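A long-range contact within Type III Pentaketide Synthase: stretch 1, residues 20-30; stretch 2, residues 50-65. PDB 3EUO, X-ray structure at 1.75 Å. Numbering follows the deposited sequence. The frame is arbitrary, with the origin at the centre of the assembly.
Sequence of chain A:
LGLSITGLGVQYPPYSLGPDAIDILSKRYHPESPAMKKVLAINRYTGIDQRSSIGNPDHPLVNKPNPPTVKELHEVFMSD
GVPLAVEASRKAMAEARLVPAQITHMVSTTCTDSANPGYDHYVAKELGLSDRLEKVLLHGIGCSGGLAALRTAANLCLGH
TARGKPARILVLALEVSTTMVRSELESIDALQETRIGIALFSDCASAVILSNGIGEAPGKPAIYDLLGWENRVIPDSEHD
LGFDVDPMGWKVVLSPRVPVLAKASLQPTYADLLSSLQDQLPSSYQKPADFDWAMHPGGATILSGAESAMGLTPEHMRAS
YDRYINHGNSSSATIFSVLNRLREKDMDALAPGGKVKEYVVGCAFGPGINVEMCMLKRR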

# COMPACT_ATOMS: atom_id res chain seq x y z
N ASP A 20 28.25 19.63 -0.51
CA ASP A 20 29.03 19.73 0.73
C ASP A 20 28.28 19.26 1.99
O ASP A 20 28.91 18.99 3.01
N ALA A 21 26.95 19.16 1.91
CA ALA A 21 26.14 18.72 3.05
C ALA A 21 26.57 17.33 3.56
O ALA A 21 26.81 17.15 4.76
N ILE A 22 26.67 16.36 2.66
CA ILE A 22 27.07 15.02 3.08
C ILE A 22 28.56 14.96 3.43
O ILE A 22 28.95 14.14 4.26
N ASP A 23 29.37 15.84 2.83
CA ASP A 23 30.77 16.02 3.25
C ASP A 23 30.82 16.39 4.74
O ASP A 23 31.56 15.78 5.51
N ILE A 24 30.01 17.38 5.12
CA ILE A 24 29.94 17.84 6.51
C ILE A 24 29.56 16.71 7.46
O ILE A 24 30.23 16.49 8.48
N LEU A 25 28.50 15.99 7.14
CA LEU A 25 28.00 14.94 8.02
C LEU A 25 28.91 13.74 8.05
O LEU A 25 29.07 13.11 9.09
N SER A 26 29.51 13.42 6.90
CA SER A 26 30.42 12.28 6.84
C SER A 26 31.59 12.53 7.78
O SER A 26 31.91 11.69 8.64
N LYS A 27 32.21 13.70 7.63
CA LYS A 27 33.38 14.08 8.43
C LYS A 27 33.05 14.15 9.92
O LYS A 27 33.86 13.76 10.77
N ARG A 28 31.86 14.65 10.23
CA ARG A 28 31.41 14.73 11.62
C ARG A 28 31.31 13.36 12.28
O ARG A 28 31.66 13.21 13.44
N TYR A 29 30.87 12.34 11.54
CA TYR A 29 30.55 11.05 12.17
C TYR A 29 31.42 9.86 11.81
O TYR A 29 31.31 8.81 12.46
N HIS A 30 32.27 10.00 10.80
CA HIS A 30 33.10 8.87 10.37
C HIS A 30 34.51 9.27 9.96
O HIS A 30 34.70 10.28 9.28
N GLN A 50 21.73 20.78 -6.34
CA GLN A 50 21.13 20.90 -5.01
C GLN A 50 20.06 19.84 -4.80
O GLN A 50 19.34 19.50 -5.73
N ARG A 51 19.98 19.33 -3.57
CA ARG A 51 18.93 18.39 -3.18
C ARG A 51 18.00 19.05 -2.16
O ARG A 51 18.46 19.69 -1.22
N SER A 52 16.70 18.89 -2.36
CA SER A 52 15.71 19.44 -1.45
C SER A 52 15.64 18.59 -0.19
O SER A 52 15.67 17.36 -0.27
N SER A 53 15.56 19.25 0.97
CA SER A 53 15.55 18.55 2.26
C SER A 53 14.70 19.23 3.31
O SER A 53 14.60 20.46 3.36
N ILE A 54 14.09 18.41 4.17
CA ILE A 54 13.36 18.91 5.34
C ILE A 54 14.26 19.64 6.34
O ILE A 54 13.78 20.38 7.19
N GLY A 55 15.57 19.41 6.24
CA GLY A 55 16.51 20.03 7.17
C GLY A 55 17.86 20.37 6.57
O GLY A 55 18.16 20.04 5.42
N ASN A 56 18.68 21.06 7.36
CA ASN A 56 20.07 21.27 6.99
C ASN A 56 20.96 20.32 7.81
O ASN A 56 20.45 19.63 8.69
N PRO A 57 22.27 20.27 7.51
CA PRO A 57 23.14 19.35 8.25
C PRO A 57 23.19 19.51 9.78
O PRO A 57 23.80 18.68 10.45
N ASP A 58 22.54 20.53 10.33
CA ASP A 58 22.47 20.69 11.79
C ASP A 58 21.18 20.17 12.40
O ASP A 58 20.96 20.31 13.61
N HIS A 59 20.31 19.57 11.59
CA HIS A 59 19.05 19.04 12.10
C HIS A 59 19.32 18.04 13.23
O HIS A 59 20.21 17.20 13.11
N PRO A 60 18.58 18.15 14.35
CA PRO A 60 18.84 17.26 15.49
C PRO A 60 18.72 15.77 15.17
O PRO A 60 19.46 14.97 15.74
N LEU A 61 17.81 15.41 14.27
CA LEU A 61 17.54 13.99 13.98
C LEU A 61 18.76 13.25 13.46
O LEU A 61 18.96 12.07 13.78
N VAL A 62 19.57 13.95 12.67
CA VAL A 62 20.75 13.35 12.03
C VAL A 62 22.03 13.63 12.82
O VAL A 62 23.14 13.32 12.38
N ASN A 63 21.86 14.19 14.01
CA ASN A 63 22.98 14.54 14.88
C ASN A 63 22.90 13.87 16.26
O ASN A 63 23.41 14.40 17.26
N LYS A 64 22.29 12.70 16.33
CA LYS A 64 22.28 11.92 17.56
C LYS A 64 23.51 11.00 17.61
O LYS A 64 24.21 10.86 16.60
N PRO A 65 23.80 10.39 18.78
CA PRO A 65 24.94 9.47 18.86
C PRO A 65 24.89 8.40 17.77
O PRO A 65 25.92 8.08 17.15

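Side-chain packing between stretch 1, largely helical, and the strand-and-loop stretch 50-65, which bury 457 Å² against each other. The apolar centre is Pro-57, whose CA-to-CB bond points toward the helix from the type I turn Asn-56 to His-59 and which is covered more than any other residue of the contact. Its pucker is C-gamma exo. Three residues about one turn apart along the helix, Ala-21, Ile-24 and Leu-25, meet this ring: Ala-21 CB lies 3.9 Å from Pro-57 CG, Ile-24 CG2 4.3 Å from Pro-57 CB, and Leu-25 CG 4.2 Å from Pro-57 CB. The small methyl of Ala-21 goes with the close backbone approach here, Ala-21 CA being 6.0 Å from Pro-57 CA. Ile-24 (chi1 m, chi2 m) starts toward the loop, but the end of its side chain leads away, leaving CG2 to make the contact. Leu-25 (m, t) is buried and reaches further along the loop: its CD2 sits 3.6 Å from Pro-57 O and 4.2 Å from CG2 of Val-62, a sideways-pointing residue in the m rotamer.

Near the start of the helix the packing passes to the strand. Arg-51 (chi1 m, chi2 t, chi3 m), its CB directed toward the helix, brings NH2 to 3.7 Å from Ile-22 CG2 and 4.4 Å from Ala-21 CB; Ile-22 itself is p, t and points sideways. Water 1 joins the same two residues, accepting hydrogen bonds from Arg-51 NH2 at 3.0 Å and from the backbone Ile-22 N at 3.1 Å. The buried guanidinium is thus tied to the helix backbone through solvent, while its NH1 is satisfied elsewhere in the structure.

The polar edge lies at the other end of the helix. Arg-28 (t, t, m through chi3) stretches across to the turn, where NH1 gives a weak hydrogen bond to Pro-57 O, 3.1 Å away near the guanidinium plane but with an N-H...O angle of 134°. Its NH2 forms a salt bridge of 3.6 Å with OD1 of Asp-58; that aspartate's CB points away from the helix, and its m rotamer brings the carboxylate back. The turn is braced from within, Asp-58 N donating to Asn-56 OD1 at 2.9 Å. Tyr-29 (chi1 m) closes the contact with its ring beside the loop, CE2 3.8 Å from Val-62 O and CE1 4.1 Å from Lys-64 O. The end of the Asn-63 side chain comes in at the edge of that ring, near its plane.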

# COMPACT_ATOMS: atom_id res chain seq x y z
CB ASP A 20 29.60 21.15 0.94
CG ASP A 20 28.53 22.20 1.22
OD1 ASP A 20 27.43 22.13 0.63
OD2 ASP A 20 28.80 23.11 2.04
CB ALA A 21 24.66 18.71 2.68
CB ILE A 22 26.66 13.89 2.10
CG1 ILE A 22 27.39 14.00 0.76
CG2 ILE A 22 25.13 13.84 1.91
CD1 ILE A 22 27.31 12.71 -0.06
CB ASP A 23 31.47 17.11 2.43
CG ASP A 23 31.79 16.68 1.00
OD1 ASP A 23 31.58 15.50 0.67
OD2 ASP A 23 32.25 17.54 0.22
CB ILE A 24 28.94 19.03 6.68
CG1 ILE A 24 29.34 20.24 5.82
CG2 ILE A 24 28.78 19.40 8.14
CD1 ILE A 24 30.73 20.77 6.07
CB LEU A 25 26.59 14.51 7.61
CG LEU A 25 25.50 15.51 8.00
CD1 LEU A 25 24.21 15.20 7.23
CD2 LEU A 25 25.27 15.51 9.53
CB SER A 26 30.93 12.07 5.42
OG SER A 26 31.80 10.95 5.38
CB LYS A 27 33.97 15.41 7.94
CG LYS A 27 35.12 15.90 8.83
CD LYS A 27 35.51 17.33 8.55
CE LYS A 27 36.91 17.42 7.97
NZ LYS A 27 37.55 18.72 8.32
CB ARG A 28 30.09 15.49 11.70
CG ARG A 28 29.68 15.89 13.11
CD ARG A 28 28.41 16.74 13.08
NE ARG A 28 28.68 18.09 12.59
CZ ARG A 28 27.78 18.87 11.99
NH1 ARG A 28 26.55 18.43 11.77
NH2 ARG A 28 28.12 20.09 11.59
CB TYR A 29 29.06 10.73 12.01
CG TYR A 29 28.24 11.72 12.78
CD1 TYR A 29 28.20 11.68 14.18
CD2 TYR A 29 27.57 12.76 12.13
CE1 TYR A 29 27.49 12.62 14.89
CE2 TYR A 29 26.86 13.70 12.83
CZ TYR A 29 26.82 13.63 14.22
OH TYR A 29 26.13 14.57 14.93
CB HIS A 30 32.43 8.10 9.22
CG HIS A 30 31.09 7.53 9.60
ND1 HIS A 30 29.90 8.12 9.24
CD2 HIS A 30 30.76 6.45 10.35
CE1 HIS A 30 28.90 7.42 9.73
NE2 HIS A 30 29.39 6.40 10.41
CB GLN A 50 20.50 22.27 -4.82
CG GLN A 50 21.50 23.40 -4.66
CD GLN A 50 20.87 24.65 -4.10
OE1 GLN A 50 19.85 25.14 -4.61
NE2 GLN A 50 21.47 25.18 -3.03
CB ARG A 51 19.50 17.11 -2.60
CG ARG A 51 20.30 16.24 -3.56
CD ARG A 51 20.91 15.02 -2.83
NE ARG A 51 21.78 15.43 -1.72
CZ ARG A 51 21.47 15.33 -0.43
NH1 ARG A 51 20.30 14.81 -0.04
NH2 ARG A 51 22.33 15.75 0.49
CB SER A 52 14.35 19.48 -2.14
OG SER A 52 14.34 20.49 -3.15
CB SER A 53 16.98 18.39 2.78
OG SER A 53 17.02 17.71 4.02
CB ILE A 54 12.58 17.79 6.07
CG1 ILE A 54 13.53 16.68 6.56
CG2 ILE A 54 11.48 17.23 5.20
CD1 ILE A 54 14.01 16.86 8.00
CB ASN A 56 20.45 22.75 7.17
CG ASN A 56 20.38 23.22 8.61
OD1 ASN A 56 20.56 22.44 9.54
ND2 ASN A 56 20.14 24.52 8.79
CB PRO A 57 24.52 19.61 7.63
CG PRO A 57 24.22 20.11 6.25
CD PRO A 57 23.02 20.99 6.46
CB ASP A 58 22.71 22.15 12.21
CG ASP A 58 24.13 22.60 11.96
OD1 ASP A 58 25.08 21.84 12.29
OD2 ASP A 58 24.31 23.72 11.43
CB HIS A 59 18.24 18.37 10.99
CG HIS A 59 16.80 18.17 11.35
ND1 HIS A 59 16.37 17.15 12.16
CD2 HIS A 59 15.70 18.89 11.03
CE1 HIS A 59 15.06 17.24 12.31
NE2 HIS A 59 14.63 18.29 11.64
CB PRO A 60 17.76 17.66 16.51
CG PRO A 60 17.36 19.03 16.13
CD PRO A 60 17.50 19.11 14.64
CB LEU A 61 16.38 13.85 12.99
CG LEU A 61 15.81 12.44 12.78
CD1 LEU A 61 14.91 12.00 13.93
CD2 LEU A 61 15.03 12.38 11.48
CB VAL A 62 20.89 13.75 10.54
CG1 VAL A 62 19.65 13.29 9.74
CG2 VAL A 62 21.12 15.26 10.37
CB ASN A 63 23.13 16.06 14.98
CG ASN A 63 23.65 16.68 13.69
OD1 ASN A 63 22.90 17.31 12.94
ND2 ASN A 63 24.94 16.49 13.42
CB LYS A 64 20.97 11.15 17.69
CG LYS A 64 19.76 12.09 17.65
CD LYS A 64 18.52 11.50 18.30
CE LYS A 64 17.70 10.70 17.31
NZ LYS A 64 18.28 9.34 17.13
CB PRO A 65 24.79 8.85 20.25
CG PRO A 65 24.09 9.90 21.04
CD PRO A 65 23.13 10.54 20.08
O HOH W 1 25.08 16.70 -0.00